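Local structure of putative poly(3-hydroxybutyrate) depolymerase LpqC (Bordetella parapertussis 12822, 3D0K) at residues T170-G175 against T209-D214; R240-Y245 against L263-G268. The protein is a putative poly(3-hydroxybutyrate) depolymerase, probably an alpha/beta-hydrolase that cleaves ester bonds of a polyester or a related substrate. All coordinates share one frame; numbering follows the deposited sequence.

Contact 1 (T170-G175 against T209-D214); sequences TAANPG and TILAGD. With SO4 (sulfate ion), chain E.
Asn173 reaches across from the end of strand 168-172 with its side-chain amide: OD1 accepts the backbone N-H of Gly213 at 3.0 Å, in the plane of the amide and on a lone pair, with the N-H...O angle close to straight at 171°. A water gives the same OD1 a second hydrogen bond and donates also to Gly213 O, so the oxygen is gripped twice. Anti to its own carbonyl carbon (chi1 -61°), CG of Asn173 is turned toward the neighbouring strand, 4.0 Å from Gly213 N. The main chain of Asn173 is fixed as well, its N donating to Leu211 O at 2.8 Å. Behind it the strands pair in parallel, Ala171 bonding both ways: its N to Thr209 O (2.9 Å), its O from Leu211 N (2.8 Å). On the face with Thr170, Thr209 and Leu211, the two threonines lie side by side; one water joins their hydroxyls, and Thr170 CG2 packs on Leu211 CB at 3.7 Å. Met276 of helix 273-286 covers both Leu211 and Asn173. Helix 197-205 connects the strands in a beta-alpha-beta unit, consistent with an alpha/beta-hydrolase fold. Asn173 also touches Asp216 and His271, which with Ser148 form a probable catalytic triad. Bonded through both backbone and side chain, Asn173 ties the two strand ends together beside that site.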
# COMPACT_ATOMS: atom_id res chain seq x y z
N THR A 170 -4.81 3.74 -2.36
CA THR A 170 -5.08 2.90 -3.52
C THR A 170 -4.32 1.57 -3.44
O THR A 170 -3.09 1.55 -3.29
CB THR A 170 -4.68 3.63 -4.78
OG1 THR A 170 -5.51 4.77 -4.93
CG2 THR A 170 -4.84 2.69 -6.02
N ALA A 171 -5.06 0.46 -3.61
CA ALA A 171 -4.42 -0.83 -3.68
C ALA A 171 -4.59 -1.32 -5.11
O ALA A 171 -5.70 -1.40 -5.63
CB ALA A 171 -5.07 -1.82 -2.69
N ALA A 172 -3.47 -1.57 -5.78
CA ALA A 172 -3.52 -1.82 -7.19
C ALA A 172 -3.17 -3.30 -7.49
O ALA A 172 -2.13 -3.79 -7.05
CB ALA A 172 -2.54 -0.87 -7.91
N ASN A 173 -4.00 -4.00 -8.26
CA ASN A 173 -3.71 -5.44 -8.59
C ASN A 173 -3.21 -6.31 -7.41
O ASN A 173 -2.23 -7.02 -7.58
CB ASN A 173 -2.70 -5.60 -9.78
CG ASN A 173 -3.22 -4.98 -11.08
OD1 ASN A 173 -4.43 -4.87 -11.27
ND2 ASN A 173 -2.29 -4.50 -11.95
N PRO A 174 -3.83 -6.24 -6.22
CA PRO A 174 -3.42 -7.25 -5.22
C PRO A 174 -3.61 -8.68 -5.75
O PRO A 174 -4.63 -8.93 -6.42
CB PRO A 174 -4.40 -7.02 -4.04
CG PRO A 174 -4.81 -5.55 -4.19
CD PRO A 174 -4.90 -5.35 -5.70
N GLY A 175 -2.70 -9.60 -5.39
CA GLY A 175 -2.82 -11.01 -5.82
C GLY A 175 -4.04 -11.70 -5.18
O GLY A 175 -4.66 -12.54 -5.81
N THR A 209 -9.44 3.28 -3.03
CA THR A 209 -9.58 2.85 -4.44
C THR A 209 -8.96 1.46 -4.58
O THR A 209 -7.81 1.21 -4.16
CB THR A 209 -8.85 3.81 -5.42
OG1 THR A 209 -9.34 5.13 -5.23
CG2 THR A 209 -9.05 3.42 -6.88
N ILE A 210 -9.72 0.57 -5.19
CA ILE A 210 -9.17 -0.68 -5.65
C ILE A 210 -8.90 -0.47 -7.11
O ILE A 210 -9.85 -0.25 -7.89
CB ILE A 210 -10.16 -1.81 -5.46
CG1 ILE A 210 -10.51 -1.93 -3.95
CG2 ILE A 210 -9.61 -3.09 -6.12
CD1 ILE A 210 -11.94 -2.65 -3.78
N LEU A 211 -7.61 -0.47 -7.49
CA LEU A 211 -7.26 -0.16 -8.88
C LEU A 211 -6.89 -1.46 -9.58
O LEU A 211 -5.91 -2.14 -9.19
CB LEU A 211 -6.10 0.81 -8.96
CG LEU A 211 -5.74 1.54 -10.24
CD1 LEU A 211 -6.89 2.47 -10.76
CD2 LEU A 211 -4.47 2.42 -10.03
N ALA A 212 -7.68 -1.81 -10.59
CA ALA A 212 -7.59 -3.16 -11.20
C ALA A 212 -7.38 -3.07 -12.72
O ALA A 212 -8.23 -2.55 -13.43
CB ALA A 212 -8.83 -4.00 -10.83
N GLY A 213 -6.25 -3.60 -13.22
CA GLY A 213 -6.02 -3.65 -14.67
C GLY A 213 -6.87 -4.75 -15.25
O GLY A 213 -6.90 -5.88 -14.72
N ASP A 214 -7.61 -4.45 -16.32
CA ASP A 214 -8.50 -5.46 -16.89
C ASP A 214 -7.82 -6.49 -17.78
O ASP A 214 -8.46 -7.43 -18.27
CB ASP A 214 -9.74 -4.82 -17.55
CG ASP A 214 -9.45 -4.13 -18.89
OD1 ASP A 214 -8.32 -4.24 -19.44
OD2 ASP A 214 -10.39 -3.47 -19.39
S SO4 E . 0.86 -10.89 -5.79
O1 SO4 E . 0.12 -9.87 -5.05
O2 SO4 E . 0.90 -12.08 -4.93
O3 SO4 E . 0.29 -11.28 -7.05
O4 SO4 E . 2.27 -10.58 -5.93
O HOH W 1 -7.51 6.73 -3.77
O HOH W 2 -6.61 -6.51 -11.76

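Contact 2 (R240-Y245 against L263-G268)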
# COMPACT_ATOMS: atom_id res chain seq x y z
N ARG A 240 -10.46 -11.26 -8.80
CA ARG A 240 -10.38 -11.16 -7.35
C ARG A 240 -10.69 -9.76 -6.87
O ARG A 240 -11.28 -9.59 -5.77
CB ARG A 240 -9.02 -11.61 -6.84
CG ARG A 240 -8.78 -13.04 -7.18
CD ARG A 240 -7.45 -13.60 -6.65
NE ARG A 240 -7.32 -14.98 -7.15
CZ ARG A 240 -6.20 -15.70 -7.11
NH1 ARG A 240 -5.09 -15.20 -6.61
NH2 ARG A 240 -6.18 -16.93 -7.62
N ALA A 241 -10.26 -8.76 -7.64
CA ALA A 241 -10.54 -7.35 -7.33
C ALA A 241 -12.06 -7.10 -7.27
O ALA A 241 -12.59 -6.52 -6.32
CB ALA A 241 -9.88 -6.42 -8.39
N ARG A 242 -12.80 -7.65 -8.23
CA ARG A 242 -14.26 -7.50 -8.27
C ARG A 242 -14.92 -8.24 -7.11
O ARG A 242 -15.90 -7.77 -6.52
CB ARG A 242 -14.85 -8.07 -9.58
CG ARG A 242 -14.26 -7.49 -10.86
CD ARG A 242 -15.36 -7.53 -12.01
NE ARG A 242 -16.12 -6.29 -11.88
CZ ARG A 242 -15.99 -5.21 -12.66
NH1 ARG A 242 -16.72 -4.12 -12.39
NH2 ARG A 242 -15.16 -5.20 -13.71
N HIS A 243 -14.37 -9.39 -6.78
CA HIS A 243 -14.85 -10.23 -5.68
C HIS A 243 -14.70 -9.43 -4.37
O HIS A 243 -15.64 -9.40 -3.57
CB HIS A 243 -14.06 -11.53 -5.65
CG HIS A 243 -14.53 -12.53 -4.64
ND1 HIS A 243 -14.10 -12.52 -3.33
CD2 HIS A 243 -15.35 -13.59 -4.75
CE1 HIS A 243 -14.65 -13.53 -2.67
NE2 HIS A 243 -15.42 -14.20 -3.51
N TYR A 244 -13.53 -8.82 -4.15
CA TYR A 244 -13.28 -8.04 -2.92
C TYR A 244 -14.24 -6.87 -2.77
O TYR A 244 -14.85 -6.66 -1.69
CB TYR A 244 -11.82 -7.54 -2.91
CG TYR A 244 -11.41 -6.77 -1.69
CD1 TYR A 244 -11.41 -7.35 -0.39
CD2 TYR A 244 -10.91 -5.45 -1.83
CE1 TYR A 244 -10.97 -6.59 0.74
CE2 TYR A 244 -10.45 -4.75 -0.74
CZ TYR A 244 -10.49 -5.33 0.53
OH TYR A 244 -10.00 -4.60 1.60
N TYR A 245 -14.36 -6.11 -3.84
CA TYR A 245 -15.30 -5.01 -3.91
C TYR A 245 -16.73 -5.41 -3.53
O TYR A 245 -17.36 -4.79 -2.69
CB TYR A 245 -15.24 -4.33 -5.28
CG TYR A 245 -16.19 -3.15 -5.37
CD1 TYR A 245 -15.88 -1.94 -4.74
CD2 TYR A 245 -17.39 -3.25 -6.07
CE1 TYR A 245 -16.75 -0.85 -4.85
CE2 TYR A 245 -18.27 -2.16 -6.16
CZ TYR A 245 -17.93 -0.98 -5.56
OH TYR A 245 -18.80 0.08 -5.65
N LEU A 263 -14.15 0.86 -6.93
CA LEU A 263 -13.47 -0.03 -7.85
C LEU A 263 -13.16 0.71 -9.16
O LEU A 263 -14.07 1.15 -9.88
CB LEU A 263 -14.33 -1.28 -8.12
CG LEU A 263 -13.70 -2.26 -9.14
CD1 LEU A 263 -12.40 -2.91 -8.59
CD2 LEU A 263 -14.66 -3.39 -9.61
N GLN A 264 -11.89 0.88 -9.47
CA GLN A 264 -11.54 1.62 -10.68
C GLN A 264 -10.84 0.68 -11.65
O GLN A 264 -9.72 0.25 -11.39
CB GLN A 264 -10.63 2.82 -10.32
CG GLN A 264 -10.08 3.53 -11.55
CD GLN A 264 -11.17 4.22 -12.35
OE1 GLN A 264 -11.52 3.82 -13.48
NE2 GLN A 264 -11.70 5.29 -11.77
N VAL A 265 -11.51 0.27 -12.73
CA VAL A 265 -10.89 -0.61 -13.68
C VAL A 265 -10.00 0.21 -14.60
O VAL A 265 -10.41 1.26 -15.09
CB VAL A 265 -11.96 -1.33 -14.51
CG1 VAL A 265 -11.32 -2.27 -15.54
CG2 VAL A 265 -12.90 -2.10 -13.53
N VAL A 266 -8.79 -0.27 -14.85
CA VAL A 266 -7.91 0.35 -15.85
C VAL A 266 -7.94 -0.43 -17.19
O VAL A 266 -7.44 -1.55 -17.29
CB VAL A 266 -6.47 0.48 -15.31
CG1 VAL A 266 -5.61 1.32 -16.25
CG2 VAL A 266 -6.45 1.13 -13.94
N PRO A 267 -8.53 0.17 -18.25
CA PRO A 267 -8.63 -0.57 -19.49
C PRO A 267 -7.27 -0.74 -20.18
O PRO A 267 -6.49 0.24 -20.33
CB PRO A 267 -9.61 0.25 -20.35
CG PRO A 267 -9.91 1.53 -19.60
CD PRO A 267 -9.08 1.54 -18.34
N GLY A 268 -6.97 -1.98 -20.55
CA GLY A 268 -5.79 -2.30 -21.36
C GLY A 268 -4.46 -2.41 -20.62
O GLY A 268 -3.42 -2.53 -21.25
O HOH W 3 -16.81 1.59 -7.49
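Leu263 meets two side chains of helix 237-255, Tyr245 at its CB and Arg242 at one methyl. The Tyr245 ring turns a face to Leu263: CB stands 3.9 Å from the ring centroid, 17° off the normal, a CH-pi contact shifted somewhat toward the CG-CD1 side of the ring. A water ties the same pair at the polar end, taking the N-H of Leu263 at 2.8 Å and making a weak hydrogen bond with Tyr245 OH at 3.1 Å. Further along the leucine, CD2 sits over one face of the Arg242 guanidinium, offset toward its rim, with NH1 as the nearest atom at 3.5 Å. The two side chains cross at about a right angle. Arg242 leaves the helix across the line to the strand, and its chain bends at chi3 (87°), turning NE off the extended path. Its NH2 approaches Val265 CG2 obliquely at 3.8 Å. The other methyl of Leu263, CD1, meets Ala241 CB at 4.3 Å. Ala241 in turn touches Ala212 and Tyr177, while Tyr244 on the same helix stacks with Tyr177 and Trp261. Residues 240-245 of the helix run nearly antiparallel to strand residues 263-266, at 166°, packing against the outermost strand at this end of the sheet. No direct hydrogen bond crosses between the segments; apart from the bridging water, the contact rests on dispersion and on aliphatic groups set against flat pi systems. Across this contact the guanidinium offers a face to a methyl and makes no hydrogen bond; stacking of this kind is compatible with its N-H groups bonding in the plane.

In the fold
The two contacts follow one another in sequence, yet their centres lie about 6 Å apart because strands 209-213 and 262-266 are neighbours in one sheet. Ala212 O and Val266 N, 2.7 Å apart, probably form a hydrogen bond that joins the two contacts through the sheet. Two further links lie beyond the strands: Arg240 NH1 to Gly175 O at 2.8 Å, probably a hydrogen bond, and Asp214 OD1 to Gly268 N. A sulfate ion, probably from the crystallisation liquor, is bonded weakly by Gly175 N and also by Arg237 and Gln152. Contact 1 borders the probable Ser148-His271-Asp216 triad, whereas contact 2 lies nearer the surface, about 16 Å from the chain centre to its own.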